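Endo-1,3-beta-glucanase (Streptomyces sioyaensis, PDB 3DGT) probably hydrolyses internal beta-1,3-glucosidic bonds of glucans, the work of the family 16 glycosyl hydrolase domain that forms this chain. Local coordinates at residues Leu68-Arg73 with Leu240-Gly245; Ala104-Pro109 with His264-Asp269; Gly118-Phe123 with Ile145-Gln150. All blocks are in the same frame, centred on the assembly; numbering follows the deposited sequence.

Interaction 1 (Leu68-Arg73 with Leu240-Gly245); sequences LLITPR and LNVAMG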
loop_
_atom_site.group_PDB
_atom_site.type_symbol
_atom_site.label_atom_id
_atom_site.label_comp_id
_atom_site.label_asym_id
_atom_site.label_seq_id
_atom_site.Cartn_x
_atom_site.Cartn_y
_atom_site.Cartn_z
ATOM N N LEU A 68 6.077 10.432 -7.739
ATOM C CA LEU A 68 6.824 10.197 -6.514
ATOM C C LEU A 68 7.808 9.053 -6.740
ATOM O O LEU A 68 7.469 8.061 -7.399
ATOM C CB LEU A 68 5.857 9.799 -5.400
ATOM C CG LEU A 68 6.443 9.306 -4.077
ATOM C CD1 LEU A 68 7.048 10.448 -3.314
ATOM C CD2 LEU A 68 5.351 8.646 -3.269
ATOM N N LEU A 69 9.015 9.188 -6.193
ATOM C CA LEU A 69 9.994 8.099 -6.147
ATOM C C LEU A 69 10.225 7.687 -4.704
ATOM O O LEU A 69 10.592 8.518 -3.868
ATOM C CB LEU A 69 11.337 8.535 -6.749
ATOM C CG LEU A 69 11.352 9.097 -8.168
ATOM C CD1 LEU A 69 12.744 9.605 -8.467
ATOM C CD2 LEU A 69 10.932 8.046 -9.181
ATOM N N ILE A 70 10.012 6.410 -4.406
ATOM C CA ILE A 70 10.462 5.874 -3.129
ATOM C C ILE A 70 11.594 4.907 -3.433
ATOM O O ILE A 70 11.375 3.873 -4.072
ATOM C CB ILE A 70 9.331 5.202 -2.299
ATOM C CG1 ILE A 70 8.253 6.229 -1.926
ATOM C CG2 ILE A 70 9.932 4.577 -1.039
ATOM C CD1 ILE A 70 7.033 5.639 -1.205
ATOM N N THR A 71 12.804 5.260 -2.999
ATOM C CA THR A 71 14.004 4.526 -3.400
ATOM C C THR A 71 14.768 3.914 -2.228
ATOM O O THR A 71 15.303 4.651 -1.406
ATOM C CB THR A 71 14.987 5.450 -4.154
ATOM O OG1 THR A 71 14.276 6.209 -5.144
ATOM C CG2 THR A 71 16.014 4.620 -4.858
ATOM N N PRO A 72 14.825 2.574 -2.139
ATOM C CA PRO A 72 15.723 1.943 -1.154
ATOM C C PRO A 72 17.183 2.261 -1.444
ATOM O O PRO A 72 17.601 2.267 -2.610
ATOM C CB PRO A 72 15.456 0.440 -1.347
ATOM C CG PRO A 72 14.042 0.404 -1.934
ATOM C CD PRO A 72 14.024 1.573 -2.877
ATOM N N ARG A 73 17.940 2.537 -0.384
ATOM C CA ARG A 73 19.364 2.847 -0.505
ATOM C C ARG A 73 20.159 1.997 0.466
ATOM O O ARG A 73 19.684 1.688 1.559
ATOM C CB ARG A 73 19.619 4.325 -0.178
ATOM C CG ARG A 73 18.851 5.330 -1.018
ATOM C CD ARG A 73 19.327 5.359 -2.459
ATOM N NE ARG A 73 18.640 6.431 -3.170
ATOM C CZ ARG A 73 18.873 6.760 -4.434
ATOM N NH1 ARG A 73 19.761 6.087 -5.154
ATOM N NH2 ARG A 73 18.208 7.760 -4.981
ATOM N N LEU A 240 2.187 4.498 1.420
ATOM C CA LEU A 240 3.083 4.065 0.334
ATOM C C LEU A 240 4.456 3.790 0.939
ATOM O O LEU A 240 4.968 4.602 1.701
ATOM C CB LEU A 240 3.226 5.165 -0.722
ATOM C CG LEU A 240 2.000 5.455 -1.590
ATOM C CD1 LEU A 240 2.190 6.795 -2.276
ATOM C CD2 LEU A 240 1.793 4.366 -2.616
ATOM N N ASN A 241 5.053 2.651 0.601
ATOM C CA ASN A 241 6.390 2.336 1.089
ATOM C C ASN A 241 7.119 1.345 0.217
ATOM O O ASN A 241 6.514 0.660 -0.600
ATOM C CB ASN A 241 6.329 1.791 2.526
ATOM C CG ASN A 241 5.594 0.465 2.616
ATOM O OD1 ASN A 241 4.366 0.420 2.606
ATOM N ND2 ASN A 241 6.347 -0.620 2.699
ATOM N N VAL A 242 8.432 1.271 0.406
ATOM C CA VAL A 242 9.177 0.105 -0.052
ATOM C C VAL A 242 9.957 -0.449 1.137
ATOM O O VAL A 242 10.958 0.114 1.573
ATOM C CB VAL A 242 10.106 0.396 -1.262
ATOM C CG1 VAL A 242 10.743 -0.909 -1.730
ATOM C CG2 VAL A 242 9.334 1.063 -2.422
ATOM N N ALA A 243 9.463 -1.553 1.682
ATOM C CA ALA A 243 10.181 -2.258 2.736
ATOM C C ALA A 243 11.335 -3.039 2.116
ATOM O O ALA A 243 11.307 -3.359 0.928
ATOM C CB ALA A 243 9.231 -3.187 3.502
ATOM N N MET A 244 12.352 -3.332 2.924
ATOM C CA MET A 244 13.462 -4.190 2.517
ATOM C C MET A 244 13.573 -5.369 3.477
ATOM O O MET A 244 13.885 -5.193 4.656
ATOM C CB MET A 244 14.775 -3.397 2.513
ATOM C CG MET A 244 15.980 -4.150 1.947
ATOM S SD MET A 244 15.700 -4.759 0.274
ATOM C CE MET A 244 14.982 -3.236 -0.448
ATOM N N GLY A 245 13.313 -6.569 2.962
ATOM C CA GLY A 245 13.358 -7.785 3.776
ATOM C C GLY A 245 12.083 -8.011 4.558
ATOM O O GLY A 245 11.034 -7.441 4.243
#

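Interaction 2 (Ala104-Pro109 with His264-Asp269); sequences ARLQMP and HPMVVD. With MG (magnesium ion), chain B.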
loop_
_atom_site.group_PDB
_atom_site.type_symbol
_atom_site.label_atom_id
_atom_site.label_comp_id
_atom_site.label_asym_id
_atom_site.label_seq_id
_atom_site.Cartn_x
_atom_site.Cartn_y
_atom_site.Cartn_z
ATOM N N ALA A 104 -3.965 3.918 -6.965
ATOM C CA ALA A 104 -2.656 4.471 -7.294
ATOM C C ALA A 104 -2.198 3.921 -8.623
ATOM O O ALA A 104 -2.449 2.761 -8.941
ATOM C CB ALA A 104 -1.628 4.161 -6.220
ATOM N N ARG A 105 -1.533 4.757 -9.404
ATOM C CA ARG A 105 -0.904 4.309 -10.631
ATOM C C ARG A 105 0.583 4.348 -10.365
ATOM O O ARG A 105 1.127 5.395 -9.986
ATOM C CB ARG A 105 -1.297 5.200 -11.806
ATOM C CG ARG A 105 -0.632 4.834 -13.124
ATOM C CD ARG A 105 -1.245 5.621 -14.271
ATOM N NE ARG A 105 -0.719 5.204 -15.572
ATOM C CZ ARG A 105 0.157 5.895 -16.298
ATOM N NH1 ARG A 105 0.626 7.068 -15.879
ATOM N NH2 ARG A 105 0.563 5.402 -17.463
ATOM N N LEU A 106 1.234 3.194 -10.514
ATOM C CA LEU A 106 2.629 3.065 -10.107
ATOM C C LEU A 106 3.369 1.996 -10.896
ATOM O O LEU A 106 2.759 1.055 -11.439
ATOM C CB LEU A 106 2.730 2.792 -8.591
ATOM C CG LEU A 106 2.119 1.490 -8.049
ATOM C CD1 LEU A 106 3.123 0.335 -8.112
ATOM C CD2 LEU A 106 1.602 1.676 -6.626
ATOM N N GLN A 107 4.691 2.151 -10.929
ATOM C CA GLN A 107 5.610 1.147 -11.435
ATOM C C GLN A 107 6.307 0.550 -10.225
ATOM O O GLN A 107 6.883 1.272 -9.416
ATOM C CB GLN A 107 6.658 1.799 -12.338
ATOM C CG GLN A 107 7.690 0.822 -12.897
ATOM C CD GLN A 107 8.792 1.509 -13.678
ATOM O OE1 GLN A 107 8.960 2.725 -13.595
ATOM N NE2 GLN A 107 9.549 0.730 -14.443
ATOM N N MET A 108 6.265 -0.771 -10.103
ATOM C CA MET A 108 7.033 -1.441 -9.054
ATOM C C MET A 108 8.529 -1.306 -9.331
ATOM O O MET A 108 8.937 -1.189 -10.489
ATOM C CB MET A 108 6.654 -2.912 -8.986
ATOM C CG MET A 108 5.230 -3.171 -8.541
ATOM S SD MET A 108 4.977 -4.937 -8.460
ATOM C CE MET A 108 3.191 -5.041 -8.233
ATOM N N PRO A 109 9.358 -1.319 -8.273
ATOM C CA PRO A 109 10.800 -1.188 -8.496
ATOM C C PRO A 109 11.282 -2.093 -9.624
ATOM O O PRO A 109 11.038 -3.300 -9.611
ATOM C CB PRO A 109 11.392 -1.599 -7.149
ATOM C CG PRO A 109 10.364 -1.154 -6.168
ATOM C CD PRO A 109 9.038 -1.433 -6.841
ATOM N N HIS A 264 16.520 1.235 -6.959
ATOM C CA HIS A 264 15.384 1.006 -7.861
ATOM C C HIS A 264 14.099 1.515 -7.224
ATOM O O HIS A 264 13.561 0.863 -6.336
ATOM C CB HIS A 264 15.271 -0.480 -8.222
ATOM C CG HIS A 264 16.480 -1.008 -8.921
ATOM N ND1 HIS A 264 16.712 -0.781 -10.258
ATOM C CD2 HIS A 264 17.527 -1.735 -8.469
ATOM C CE1 HIS A 264 17.846 -1.363 -10.609
ATOM N NE2 HIS A 264 18.360 -1.949 -9.542
ATOM N N PRO A 265 13.616 2.696 -7.666
ATOM C CA PRO A 265 12.435 3.265 -7.010
ATOM C C PRO A 265 11.107 2.613 -7.366
ATOM O O PRO A 265 10.934 2.120 -8.481
ATOM C CB PRO A 265 12.426 4.712 -7.512
ATOM C CG PRO A 265 13.035 4.627 -8.889
ATOM C CD PRO A 265 14.139 3.582 -8.729
ATOM N N MET A 266 10.170 2.640 -6.423
ATOM C CA MET A 266 8.766 2.556 -6.798
ATOM C C MET A 266 8.405 3.946 -7.317
ATOM O O MET A 266 8.722 4.957 -6.680
ATOM C CB MET A 266 7.891 2.195 -5.608
ATOM C CG MET A 266 6.402 2.155 -5.973
ATOM S SD MET A 266 5.366 1.394 -4.708
ATOM C CE MET A 266 5.526 2.573 -3.366
ATOM N N VAL A 267 7.788 3.983 -8.496
ATOM C CA VAL A 267 7.478 5.225 -9.190
ATOM C C VAL A 267 5.960 5.403 -9.181
ATOM O O VAL A 267 5.253 4.635 -9.830
ATOM C CB VAL A 267 7.996 5.194 -10.645
ATOM C CG1 VAL A 267 7.756 6.535 -11.316
ATOM C CG2 VAL A 267 9.488 4.858 -10.688
ATOM N N VAL A 268 5.466 6.403 -8.448
ATOM C CA VAL A 268 4.024 6.565 -8.242
ATOM C C VAL A 268 3.519 7.831 -8.921
ATOM O O VAL A 268 3.852 8.937 -8.507
ATOM C CB VAL A 268 3.674 6.617 -6.731
ATOM C CG1 VAL A 268 2.151 6.608 -6.523
ATOM C CG2 VAL A 268 4.349 5.450 -5.980
ATOM N N ASP A 269 2.705 7.673 -9.963
ATOM C CA ASP A 269 2.125 8.820 -10.661
ATOM C C ASP A 269 1.114 9.573 -9.803
ATOM O O ASP A 269 1.130 10.806 -9.739
ATOM C CB ASP A 269 1.489 8.352 -11.971
ATOM C CG ASP A 269 0.961 9.487 -12.833
ATOM O OD1 ASP A 269 1.242 10.682 -12.571
ATOM O OD2 ASP A 269 0.251 9.161 -13.809
HETATM MG MG MG B . 1.406 12.235 -11.242
HETATM O O HOH W 1 1.473 13.719 -12.675
#

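Interaction 3 (Gly118-Phe123 with Ile145-Gln150); sequences GYWPAF and IMENVQ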
loop_
_atom_site.group_PDB
_atom_site.type_symbol
_atom_site.label_atom_id
_atom_site.label_comp_id
_atom_site.label_asym_id
_atom_site.label_seq_id
_atom_site.Cartn_x
_atom_site.Cartn_y
_atom_site.Cartn_z
ATOM N N GLY A 118 14.400 -9.182 -1.504
ATOM C CA GLY A 118 14.084 -8.338 -0.355
ATOM C C GLY A 118 13.184 -7.145 -0.644
ATOM O O GLY A 118 12.571 -6.607 0.274
ATOM N N TYR A 119 13.095 -6.732 -1.907
ATOM C CA TYR A 119 12.267 -5.573 -2.275
ATOM C C TYR A 119 10.796 -5.857 -2.002
ATOM O O TYR A 119 10.230 -6.801 -2.559
ATOM C CB TYR A 119 12.426 -5.221 -3.756
ATOM C CG TYR A 119 13.520 -4.225 -4.069
ATOM C CD1 TYR A 119 14.851 -4.626 -4.191
ATOM C CD2 TYR A 119 13.211 -2.889 -4.301
ATOM C CE1 TYR A 119 15.854 -3.699 -4.504
ATOM C CE2 TYR A 119 14.199 -1.959 -4.619
ATOM C CZ TYR A 119 15.508 -2.371 -4.708
ATOM O OH TYR A 119 16.479 -1.451 -5.023
ATOM N N TRP A 120 10.184 -5.023 -1.170
ATOM C CA TRP A 120 8.779 -5.189 -0.797
ATOM C C TRP A 120 8.008 -3.869 -0.906
ATOM O O TRP A 120 7.735 -3.220 0.093
ATOM C CB TRP A 120 8.715 -5.778 0.620
ATOM C CG TRP A 120 7.353 -6.085 1.211
ATOM C CD1 TRP A 120 6.125 -6.010 0.597
ATOM C CD2 TRP A 120 7.110 -6.592 2.523
ATOM N NE1 TRP A 120 5.135 -6.404 1.474
ATOM C CE2 TRP A 120 5.717 -6.764 2.663
ATOM C CE3 TRP A 120 7.938 -6.886 3.615
ATOM C CZ2 TRP A 120 5.141 -7.247 3.839
ATOM C CZ3 TRP A 120 7.364 -7.359 4.778
ATOM C CH2 TRP A 120 5.980 -7.537 4.885
ATOM N N PRO A 121 7.658 -3.468 -2.138
ATOM C CA PRO A 121 6.817 -2.288 -2.321
ATOM C C PRO A 121 5.382 -2.550 -1.867
ATOM O O PRO A 121 4.896 -3.691 -1.921
ATOM C CB PRO A 121 6.859 -2.066 -3.836
ATOM C CG PRO A 121 7.042 -3.450 -4.394
ATOM C CD PRO A 121 7.999 -4.102 -3.427
ATOM N N ALA A 122 4.707 -1.497 -1.429
ATOM C CA ALA A 122 3.323 -1.623 -0.966
ATOM C C ALA A 122 2.561 -0.315 -1.093
ATOM O O ALA A 122 3.123 0.781 -0.942
ATOM C CB ALA A 122 3.268 -2.142 0.463
ATOM N N PHE A 123 1.268 -0.456 -1.374
ATOM C CA PHE A 123 0.307 0.646 -1.416
ATOM C C PHE A 123 -0.910 0.104 -0.706
ATOM O O PHE A 123 -1.521 -0.862 -1.145
ATOM C CB PHE A 123 -0.010 0.992 -2.877
ATOM C CG PHE A 123 -1.304 1.746 -3.087
ATOM C CD1 PHE A 123 -1.573 2.928 -2.402
ATOM C CD2 PHE A 123 -2.224 1.298 -4.026
ATOM C CE1 PHE A 123 -2.759 3.629 -2.620
ATOM C CE2 PHE A 123 -3.406 1.998 -4.259
ATOM C CZ PHE A 123 -3.675 3.159 -3.553
ATOM N N ILE A 145 -3.769 -2.893 -1.113
ATOM C CA ILE A 145 -4.237 -2.709 -2.498
ATOM C C ILE A 145 -3.205 -3.214 -3.515
ATOM O O ILE A 145 -3.560 -3.769 -4.567
ATOM C CB ILE A 145 -4.610 -1.238 -2.766
ATOM C CG1 ILE A 145 -5.552 -0.720 -1.668
ATOM C CG2 ILE A 145 -5.240 -1.070 -4.161
ATOM C CD1 ILE A 145 -5.839 0.779 -1.776
ATOM N N MET A 146 -1.929 -3.017 -3.188
ATOM C CA MET A 146 -0.836 -3.613 -3.935
ATOM C C MET A 146 0.279 -3.967 -2.963
ATOM O O MET A 146 0.726 -3.116 -2.192
ATOM C CB MET A 146 -0.315 -2.646 -5.009
ATOM C CG MET A 146 0.858 -3.175 -5.874
ATOM S SD MET A 146 2.501 -3.312 -5.071
ATOM C CE MET A 146 2.814 -1.599 -4.656
ATOM N N GLU A 147 0.709 -5.224 -2.992
ATOM C CA GLU A 147 1.984 -5.627 -2.417
ATOM C C GLU A 147 2.701 -6.471 -3.449
ATOM O O GLU A 147 2.070 -7.103 -4.300
ATOM C CB GLU A 147 1.813 -6.457 -1.148
ATOM C CG GLU A 147 1.309 -5.695 0.047
ATOM C CD GLU A 147 1.234 -6.588 1.253
ATOM O OE1 GLU A 147 0.264 -7.361 1.341
ATOM O OE2 GLU A 147 2.148 -6.541 2.101
ATOM N N ASN A 148 4.020 -6.486 -3.357
ATOM C CA ASN A 148 4.848 -7.307 -4.221
ATOM C C ASN A 148 6.142 -7.631 -3.502
ATOM O O ASN A 148 6.587 -6.876 -2.630
ATOM C CB ASN A 148 5.137 -6.572 -5.529
ATOM C CG ASN A 148 6.207 -7.258 -6.359
ATOM O OD1 ASN A 148 7.370 -6.854 -6.338
ATOM N ND2 ASN A 148 5.821 -8.314 -7.090
ATOM N N VAL A 149 6.752 -8.747 -3.879
ATOM C CA VAL A 149 8.090 -9.072 -3.395
ATOM C C VAL A 149 8.950 -9.618 -4.519
ATOM O O VAL A 149 8.437 -10.160 -5.506
ATOM C CB VAL A 149 8.086 -10.078 -2.195
ATOM C CG1 VAL A 149 7.442 -9.464 -0.962
ATOM C CG2 VAL A 149 7.391 -11.403 -2.579
ATOM N N GLN A 150 10.263 -9.438 -4.366
ATOM C CA GLN A 150 11.264 -10.158 -5.164
ATOM C C GLN A 150 11.301 -9.783 -6.644
ATOM O O GLN A 150 11.867 -10.521 -7.454
ATOM C CB GLN A 150 11.098 -11.692 -5.020
ATOM C CG GLN A 150 10.934 -12.244 -3.588
ATOM C CD GLN A 150 12.049 -11.834 -2.649
ATOM O OE1 GLN A 150 12.203 -10.657 -2.316
ATOM N NE2 GLN A 150 12.833 -12.814 -2.203
HETATM O O HOH W 2 9.705 -6.372 -5.502
#

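Interaction 1 (Leu68-Arg73 with Leu240-Gly245)
Ile70 lies over Val242 where strands 68-70 and 240-244 run in nearly the same direction, 21° apart, with their axes 8.1 Å from each other at closest approach. That spacing is too wide for backbone pairing, and no hydrogen bond crosses; side chains fill the gap. Ile70 and Val242 slide past each other in opposite directions, with Ile70 CG2, anti to its own backbone N, 3.8 Å from Val242 CG2. The other branch of Ile70 reaches back along the facing strand to Leu240, setting Ile70 CD1 3.9 Å from Leu240 CB. At one end of the row, Leu68 CD2 touches Leu240 CD1 at 3.8 Å. At the other, the Pro72 ring crosses Val242 at about a right angle, with Pro72 CG 3.6 Å from Val242 CG1. Met244 curls at chi2 (56°) and again at chi3, which carries its terminal methyl back over the proline: Met244 CE lies 3.8 Å from Pro72 CB. The seam continues into Met266, which touches both Ile70 and Val242, while Phe123 packs on Leu240. Buried and made mainly by apolar side chains, this is face-to-face packing of the kind that makes up the core of the family 16 beta-sandwich (jelly roll).

Interaction 2 (Ala104-Pro109 with His264-Asp269)
Arg105 and Asp269 are bonded through both backbone and side chain in an antiparallel strand pair of the family 16 beta-sandwich. Strands 104-107 and 266-269 are zipped by backbone bonds: Asp269 N gives to Arg105 O at 2.8 Å, and Gln107 and Val267 form a hydrogen-bonded pair with Gln107 N to Val267 O also 2.8 Å. Between them, Leu106 faces Val268 as a non-hydrogen-bonded pair.

From CB, the Arg105 chain leaves with CG anti to the backbone N (chi1 178°) and stays extended as far as NE. CD passes 3.9 Å from Asp269 OD2, and NH1 then makes the salt bridge, 3.0 Å from the same Asp269 OD2. The oxygen lies close to the guanidinium plane at its edge, but NH1 approaches from the anti side, 33° out of the carboxylate plane; the two flat groups are turned 68° apart. OD2 also accepts from Ser1 N, while Asp269 OD1 and the backbone O of Asp269 bind magnesium, whose shell includes a water, Asp16 and Gly66. An alanine at Arg105 would probably leave Asp269 OD2 with Ser1 N but without the guanidinium, removing one of the two donors that grip the carboxylate oxygen not bound to magnesium.

On the face shared by Gln107 and Val267 the side chains lie alongside each other, with Gln107 OE1 3.6 Å from Val267 CG2; Gln107 NE2 turns to Gln187 O. Beyond the strand, Pro109 CD packs on Met266 CB, and Pro109 CB lies 3.4 Å from His264 O, a buried carbonyl oxygen that has no hydrogen-bonding partner in the model.

Interaction 3 (Gly118-Phe123 with Ile145-Gln150)
Trp120 and Glu147 lie side by side and point the same way, joined where the indole NE1 gives a hydrogen bond to Glu147 OE2 at 3.1 Å. The oxygen sits at the edge of the ring, near its plane, whereas NE1 meets it from the anti side, 35° out of the carboxylate plane. Over one face of the same indole comes Val149 CG1, 4.2 Å from the centroid of the five-membered ring, a CH-pi contact.

Toward Phe123 the backbone carries the contact. Phe123 N gives to Met146 O, and Phe123 O accepts from Met146 N at 3.0 Å and, weakly, from Ile145 N: two residues facing one, a classic beta bulge. At the bulge Ile145 packs on the phenyl ring: Ile145 CG2 lies 3.6 Å from Phe123 CE2, and Ile145 CD1 makes an off-centre CH-pi contact. Met146 is bent at chi2 (-72°) and again at chi3, which turns its methyl back across the strand pair, Met146 CE lying 3.7 Å from Ala122 CA.

At Pro121 the ladder is incomplete. Asn148 N reaches Pro121 O, but the proline has no N-H to return; Asn148 O instead lies 3.2 Å from Pro121 CD and, though buried, accepts no hydrogen bond. Farther on, Gln150 curls back to set OE1 2.8 Å from Gly118 N, along a nearly straight bond (167° at the hydrogen).

Around this shell, Phe248 meets the Trp120 ring edge-to-face, Pro249 packs on Trp120, Val149 and Gln150, and Gln150 NE2 bonds to Phe252 O and Gly254 O. Asp144, whose OD2 lies close to Glu147 OE1, the bulge and Glu147 in this order are consistent with the bulged E-x-D-x-x-E signature of family 16, which in relatives carries the catalytic carboxylates.

How the interactions relate
The three contacts are neighbours, with centres about 9 Å apart (1 to 2 and 1 to 3) and about 10 Å (2 to 3). Along the chain the segments come as 68-73, 104-109, 118-123, 145-150, 240-245 and 264-269: interactions 1 and 2 interlock, and interaction 3 is nested within the loops that both close. Strand 68-74 pairs with 266-276, linking interactions 1 and 2 through Ile70 O and Met266 N, 2.9 Å apart. Strand 236-244 pairs with 119-127, linking 1 and 3. Interaction 1 spans the two layers, and interactions 2 and 3 also pack on each other directly, Pro109 against Tyr119 and Ala104 against Phe123, so the magnesium site and the bulged signature segment share one sandwich framework.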